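Local coordinates for protein plant cysteine oxidase 2 (Arabidopsis thaliana, PDB 7CXZ) that oxidises N-terminal cysteines of proteins with dioxygen at an iron centre, marking group VII ethylene response factors for proteasomal degradation through the N-end rule pathway, at residues M47-A50 and V51-I55; D129-P132 and D133-Q136. All coordinates share one frame; numbering follows the deposited sequence.

Contact 1: M47-A50 and V51-I55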
ATOM      1  N   MET A  47       5.912  -0.074 -18.525  1.00 10.95           N
ATOM      2  CA  MET A  47       5.605   1.292 -18.955  1.00 12.45           C
ATOM      3  C   MET A  47       5.209   2.165 -17.771  1.00 12.14           C
ATOM      4  O   MET A  47       5.712   3.286 -17.602  1.00 11.73           O
ATOM      5  CB  MET A  47       4.489   1.258 -20.000  1.00 13.57           C
ATOM      6  CG  MET A  47       4.114   2.627 -20.527  1.00 16.94           C
ATOM      7  SD  MET A  47       2.805   2.527 -21.774  1.00 22.02           S
ATOM      8  CE  MET A  47       1.497   1.734 -20.896  1.00 22.85           C
ATOM      9  N   LEU A  48       4.294   1.667 -16.943  1.00 10.75           N
ATOM     10  CA  LEU A  48       3.825   2.463 -15.810  1.00  9.95           C
ATOM     11  C   LEU A  48       4.932   2.658 -14.780  1.00 11.69           C
ATOM     12  O   LEU A  48       5.085   3.741 -14.207  1.00  9.88           O
ATOM     13  CB  LEU A  48       2.614   1.775 -15.183  1.00  9.70           C
ATOM     14  CG  LEU A  48       2.086   2.410 -13.891  1.00 10.86           C
ATOM     15  CD1 LEU A  48       1.707   3.864 -14.108  1.00 11.18           C
ATOM     16  CD2 LEU A  48       0.867   1.639 -13.407  1.00 11.10           C
ATOM     17  N   ARG A  49       5.715   1.611 -14.525  1.00  9.43           N
ATOM     18  CA  ARG A  49       6.825   1.732 -13.593  1.00  9.83           C
ATOM     19  C   ARG A  49       7.785   2.831 -14.028  1.00 10.25           C
ATOM     20  O   ARG A  49       8.242   3.634 -13.206  1.00  9.83           O
ATOM     21  CB  ARG A  49       7.534   0.380 -13.512  1.00  9.43           C
ATOM     22  CG  ARG A  49       8.523   0.239 -12.401  1.00 12.82           C
ATOM     23  CD  ARG A  49       9.041  -1.221 -12.377  1.00 14.62           C
ATOM     24  NE  ARG A  49      10.021  -1.356 -11.316  1.00 12.02           N
ATOM     25  CZ  ARG A  49      10.257  -2.487 -10.662  1.00 11.71           C
ATOM     26  NH1 ARG A  49       9.624  -3.609 -11.005  1.00 10.65           N
ATOM     27  NH2 ARG A  49      11.148  -2.492  -9.682  1.00 13.29           N
ATOM     28  N   ALA A  50       8.068   2.903 -15.330  1.00  9.70           N
ATOM     29  CA  ALA A  50       8.987   3.920 -15.840  1.00 11.28           C
ATOM     30  C   ALA A  50       8.393   5.328 -15.735  1.00 10.79           C
ATOM     31  O   ALA A  50       9.107   6.282 -15.403  1.00 11.76           O
ATOM     32  CB  ALA A  50       9.337   3.610 -17.285  1.00 11.33           C
ATOM     33  N   VAL A  51       7.090   5.473 -15.993  1.00 11.07           N
ATOM     34  CA  VAL A  51       6.441   6.773 -15.791  1.00  9.10           C
ATOM     35  C   VAL A  51       6.551   7.205 -14.335  1.00 12.67           C
ATOM     36  O   VAL A  51       6.910   8.340 -14.030  1.00 13.48           O
ATOM     37  CB  VAL A  51       4.978   6.717 -16.249  1.00  9.88           C
ATOM     38  CG1 VAL A  51       4.236   7.994 -15.809  1.00 14.11           C
ATOM     39  CG2 VAL A  51       4.937   6.552 -17.759  1.00 13.88           C
ATOM     40  N   LEU A  52       6.251   6.302 -13.412  1.00 10.91           N
ATOM     41  CA  LEU A  52       6.345   6.634 -11.992  1.00 10.43           C
ATOM     42  C   LEU A  52       7.772   6.946 -11.570  1.00 11.14           C
ATOM     43  O   LEU A  52       8.003   7.815 -10.721  1.00 10.38           O
ATOM     44  CB  LEU A  52       5.807   5.468 -11.154  1.00  9.83           C
ATOM     45  CG  LEU A  52       4.268   5.363 -11.134  1.00  9.25           C
ATOM     46  CD1 LEU A  52       3.870   3.989 -10.643  1.00 11.32           C
ATOM     47  CD2 LEU A  52       3.740   6.446 -10.227  1.00  8.24           C
ATOM     48  N   ASP A  53       8.752   6.229 -12.132  1.00 10.91           N
ATOM     49  CA  ASP A  53      10.135   6.454 -11.735  1.00 10.06           C
ATOM     50  C   ASP A  53      10.689   7.814 -12.163  1.00 12.91           C
ATOM     51  O   ASP A  53      11.733   8.213 -11.633  1.00 15.17           O
ATOM     52  CB  ASP A  53      11.000   5.311 -12.271  1.00  8.56           C
ATOM     53  CG  ASP A  53      10.919   4.088 -11.377  1.00 11.69           C
ATOM     54  OD1 ASP A  53      10.579   4.259 -10.201  1.00 12.09           O
ATOM     55  OD2 ASP A  53      11.171   2.964 -11.842  1.00 11.76           O
ATOM     56  N   GLU A  54      10.009   8.538 -13.057  1.00 11.40           N
ATOM     57  CA  GLU A  54      10.403   9.908 -13.379  1.00 14.19           C
ATOM     58  C   GLU A  54       9.849  10.931 -12.388  1.00 16.15           C
ATOM     59  O   GLU A  54      10.255  12.097 -12.431  1.00 15.36           O
ATOM     60  CB  GLU A  54       9.916  10.301 -14.778  1.00 16.12           C
ATOM     61  CG  GLU A  54      10.499   9.471 -15.921  1.00 18.49           C
ATOM     62  CD  GLU A  54      11.985   9.660 -16.034  1.00 30.74           C
ATOM     63  OE1 GLU A  54      12.759   8.692 -15.786  1.00 37.15           O
ATOM     64  OE2 GLU A  54      12.387  10.802 -16.341  1.00 32.13           O
ATOM     65  N   ILE A  55       8.921  10.550 -11.511  1.00 12.83           N
ATOM     66  CA  ILE A  55       8.168  11.538 -10.750  1.00 12.35           C
ATOM     67  C   ILE A  55       8.893  11.882  -9.456  1.00 14.89           C
ATOM     68  O   ILE A  55       9.316  10.989  -8.706  1.00 16.33           O
ATOM     69  CB  ILE A  55       6.753  11.021 -10.472  1.00 12.32           C
ATOM     70  CG1 ILE A  55       5.970  11.036 -11.780  1.00 14.16           C
ATOM     71  CG2 ILE A  55       6.064  11.873  -9.426  1.00 15.19           C
ATOM     72  CD1 ILE A  55       4.571  10.467 -11.673  1.00 12.78           C
TER
HETATM   73  O   HOH W   1      11.331   0.856 -10.203  1.00 13.21           O
HETATM   74  O   HOH W   2      11.782   6.289 -15.682  1.00 18.35           O
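Met47-Ala50 and the start of Val51-Ile55 belong to the later turns of helix 42-53, the chain passing into loop by Ile55, and three consecutive i to i+4 backbone bonds tie them together. Val51 N donates to Met47 O at 3.0 Å. The next bond is straighter, Leu52 N reaching Leu48 O at 2.9 Å with an N-H...O angle of 170°. Asp53 N then bonds to Arg49 O, whereas the bond from Glu54 N to Ala50 O is weak. On the buried side of the helix Leu48 and Leu52 meet at a slant, CG of Leu48 lying 4.0 Å from the CD1 branch of Leu52. Both leucines also pack on Phe115 of strand 113-120, so this pair fits the helix against the sheet. Val51, also buried, brings its CG2 methyl close to Met47 O. On another flank, Arg49 and Asp53 lie side by side and point the same way, their guanidinium and carboxylate planes 60° apart. Asp53 CG stands anti to its own carbonyl carbon (chi1 -81°), which brings the carboxylate back alongside the preceding turn. Even so, Arg49 NE and Asp53 OD2 remain 4.5 Å apart, too far for a salt bridge. A water at the guanidinium edge, in its plane, spans the gap: it accepts from Arg49 NE at 2.8 Å and donates to Asp53 OD2 at 2.7 Å. Asp53 OD1 takes a hydrogen bond from Thr158 N, so the carboxylate is held at both oxygens. A second water donates to Ala50 O at 2.7 Å and to Glu54 OE1, giving the carbonyl that receives the weak backbone bond a second, shorter donor. Arg49 and Asp53 are thus linked through solvent, and the attraction between their opposite charges is probably modest at this separation.

Contact 2: D129-P132 and D133-Q136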
ATOM      1  N   ASP A 129       4.481 -12.781   1.571  1.00  9.37           N
ATOM      2  CA  ASP A 129       3.513 -13.489   0.734  1.00  7.56           C
ATOM      3  C   ASP A 129       3.140 -14.815   1.385  1.00  9.97           C
ATOM      4  O   ASP A 129       3.963 -15.436   2.078  1.00 11.39           O
ATOM      5  CB  ASP A 129       4.060 -13.739  -0.688  1.00  9.22           C
ATOM      6  CG  ASP A 129       3.994 -12.493  -1.534  1.00  8.24           C
ATOM      7  OD1 ASP A 129       2.857 -11.991  -1.675  1.00  8.41           O
ATOM      8  OD2 ASP A 129       5.053 -12.023  -1.998  1.00 10.87           O
ATOM      9  N   TRP A 130       1.904 -15.256   1.154  1.00  9.73           N
ATOM     10  CA  TRP A 130       1.472 -16.541   1.705  1.00 10.34           C
ATOM     11  C   TRP A 130       2.294 -17.683   1.135  1.00 10.67           C
ATOM     12  O   TRP A 130       2.689 -17.666  -0.032  1.00 11.95           O
ATOM     13  CB  TRP A 130      -0.006 -16.824   1.404  1.00 11.28           C
ATOM     14  CG  TRP A 130      -0.922 -15.777   1.893  1.00 10.96           C
ATOM     15  CD1 TRP A 130      -1.797 -15.024   1.144  1.00 11.83           C
ATOM     16  CD2 TRP A 130      -1.066 -15.338   3.247  1.00 10.11           C
ATOM     17  NE1 TRP A 130      -2.464 -14.129   1.958  1.00 11.89           N
ATOM     18  CE2 TRP A 130      -2.037 -14.306   3.252  1.00 12.42           C
ATOM     19  CE3 TRP A 130      -0.463 -15.707   4.452  1.00 11.09           C
ATOM     20  CZ2 TRP A 130      -2.412 -13.637   4.417  1.00 12.28           C
ATOM     21  CZ3 TRP A 130      -0.834 -15.035   5.614  1.00 12.43           C
ATOM     22  CH2 TRP A 130      -1.798 -14.021   5.592  1.00 12.89           C
ATOM     23  N   VAL A 131       2.550 -18.679   1.976  1.00 10.28           N
ATOM     24  CA  VAL A 131       3.012 -19.981   1.512  1.00 10.97           C
ATOM     25  C   VAL A 131       1.770 -20.763   1.097  1.00 12.90           C
ATOM     26  O   VAL A 131       0.949 -21.129   1.955  1.00 12.87           O
ATOM     27  CB  VAL A 131       3.802 -20.712   2.603  1.00  9.68           C
ATOM     28  CG1 VAL A 131       4.154 -22.117   2.103  1.00 12.40           C
ATOM     29  CG2 VAL A 131       5.066 -19.931   2.960  1.00 11.65           C
ATOM     30  N   PRO A 132       1.558 -21.006  -0.198  1.00 12.33           N
ATOM     31  CA  PRO A 132       0.319 -21.663  -0.622  1.00 14.94           C
ATOM     32  C   PRO A 132       0.190 -23.070  -0.062  1.00 15.14           C
ATOM     33  O   PRO A 132       1.175 -23.799   0.092  1.00 18.47           O
ATOM     34  CB  PRO A 132       0.432 -21.697  -2.153  1.00 16.44           C
ATOM     35  CG  PRO A 132       1.537 -20.777  -2.511  1.00 19.57           C
ATOM     36  CD  PRO A 132       2.453 -20.696  -1.322  1.00 15.45           C
ATOM     37  N   ASP A 133      -1.054 -23.449   0.221  1.00 17.66           N
ATOM     38  CA  ASP A 133      -1.400 -24.838   0.549  1.00 21.39           C
ATOM     39  C   ASP A 133      -0.600 -25.368   1.738  1.00 20.56           C
ATOM     40  O   ASP A 133      -0.148 -26.513   1.737  1.00 20.65           O
ATOM     41  CB  ASP A 133      -1.213 -25.742  -0.671  1.00 18.46           C
ATOM     42  CG  ASP A 133      -1.994 -25.247  -1.866  1.00 26.04           C
ATOM     43  OD1 ASP A 133      -3.171 -24.897  -1.672  1.00 29.14           O
ATOM     44  OD2 ASP A 133      -1.437 -25.175  -2.983  1.00 33.48           O
ATOM     45  N   SER A 134      -0.428 -24.542   2.763  1.00 16.83           N
ATOM     46  CA  SER A 134       0.333 -24.960   3.933  1.00 14.67           C
ATOM     47  C   SER A 134      -0.579 -25.125   5.141  1.00 15.67           C
ATOM     48  O   SER A 134      -1.667 -24.540   5.206  1.00 15.83           O
ATOM     49  CB  SER A 134       1.419 -23.932   4.260  1.00 14.73           C
ATOM     50  OG  SER A 134       0.846 -22.641   4.182  1.00 15.37           O
ATOM     51  N   PRO A 135      -0.168 -25.930   6.119  1.00 15.68           N
ATOM     52  CA  PRO A 135      -1.005 -26.142   7.306  1.00 16.84           C
ATOM     53  C   PRO A 135      -1.152 -24.872   8.137  1.00 17.00           C
ATOM     54  O   PRO A 135      -0.301 -23.980   8.128  1.00 16.19           O
ATOM     55  CB  PRO A 135      -0.244 -27.223   8.093  1.00 19.23           C
ATOM     56  CG  PRO A 135       0.703 -27.857   7.100  1.00 20.44           C
ATOM     57  CD  PRO A 135       1.056 -26.757   6.133  1.00 16.24           C
ATOM     58  N   GLN A 136      -2.234 -24.820   8.905  1.00 19.16           N
ATOM     59  CA  GLN A 136      -2.512 -23.662   9.742  1.00 19.65           C
ATOM     60  C   GLN A 136      -2.708 -24.097  11.186  1.00 23.46           C
ATOM     61  O   GLN A 136      -3.300 -25.155  11.432  1.00 26.15           O
ATOM     62  CB  GLN A 136      -3.775 -22.936   9.277  1.00 19.07           C
ATOM     63  CG  GLN A 136      -3.718 -22.447   7.866  1.00 17.84           C
ATOM     64  CD  GLN A 136      -4.996 -21.805   7.450  1.00 23.03           C
ATOM     65  OE1 GLN A 136      -5.498 -20.898   8.118  1.00 26.18           O
ATOM     66  NE2 GLN A 136      -5.557 -22.277   6.351  1.00 31.33           N
TER
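Ser134 turns its hydroxyl back across the chain to Val131, and OG donates a hydrogen bond to Val131 O at 2.7 Å. The donor stands out of the carbonyl plane, tilted by 34°, and the C=O...OG angle of 140° shows a bent approach. The serine torsion makes this possible: OG sits between the backbone N and the carbonyl carbon (chi1 45°), on the side that faces the earlier residue. The apolar part of the same side chain lies beside the valine, with Ser134 CB 3.9 Å from Val131 CG1, the branch anti to the valine backbone N. Both side chains also touch Leu143 of strand 141-153. Between them Pro132 and Asp133 form the corner of a beta turn that resembles type II, with Asp133 in the left-handed helical region of the backbone. The turn opens the loop joining strands 122-130 and 141-153, antiparallel neighbours in one sheet of the cupin fold, and Val131 is still backbone-bonded to Leu143 there. A valine in place of this serine would probably leave Val131 O without its hydroxyl donor and the turn without the one hydrogen bond that spans it. Across the corner, the Asp133 carboxylate leans toward the proline ring, OD2 coming to 4.0 Å from Pro132 CB. Pro132 O and Ser134 N approach to 3.2 Å, but the angle is too poor for a bond. Farther back on the strand, Asp129 forms a salt bridge with Lys147, and Trp130 makes a cation-pi contact with Arg142.

Contacts 1 and 2 do not touch: their centres lie 33 Å apart and their nearest atoms about 13 Å. Contact 1 is centred about 17 Å from the middle of the chain and contact 2 about 22 Å. Each meets a different sheet of the cupin fold, contact 1 resting on strand 113-120 and contact 2 leaving the end of strand 122-130, the next strand in sequence. Neither supplies a ligand to the iron, which is held by His107, His109 and His170; the Leu52 side chain of contact 1 is about 14 Å from it. The strand leading into contact 2 pairs with strand 169-174, which carries His170.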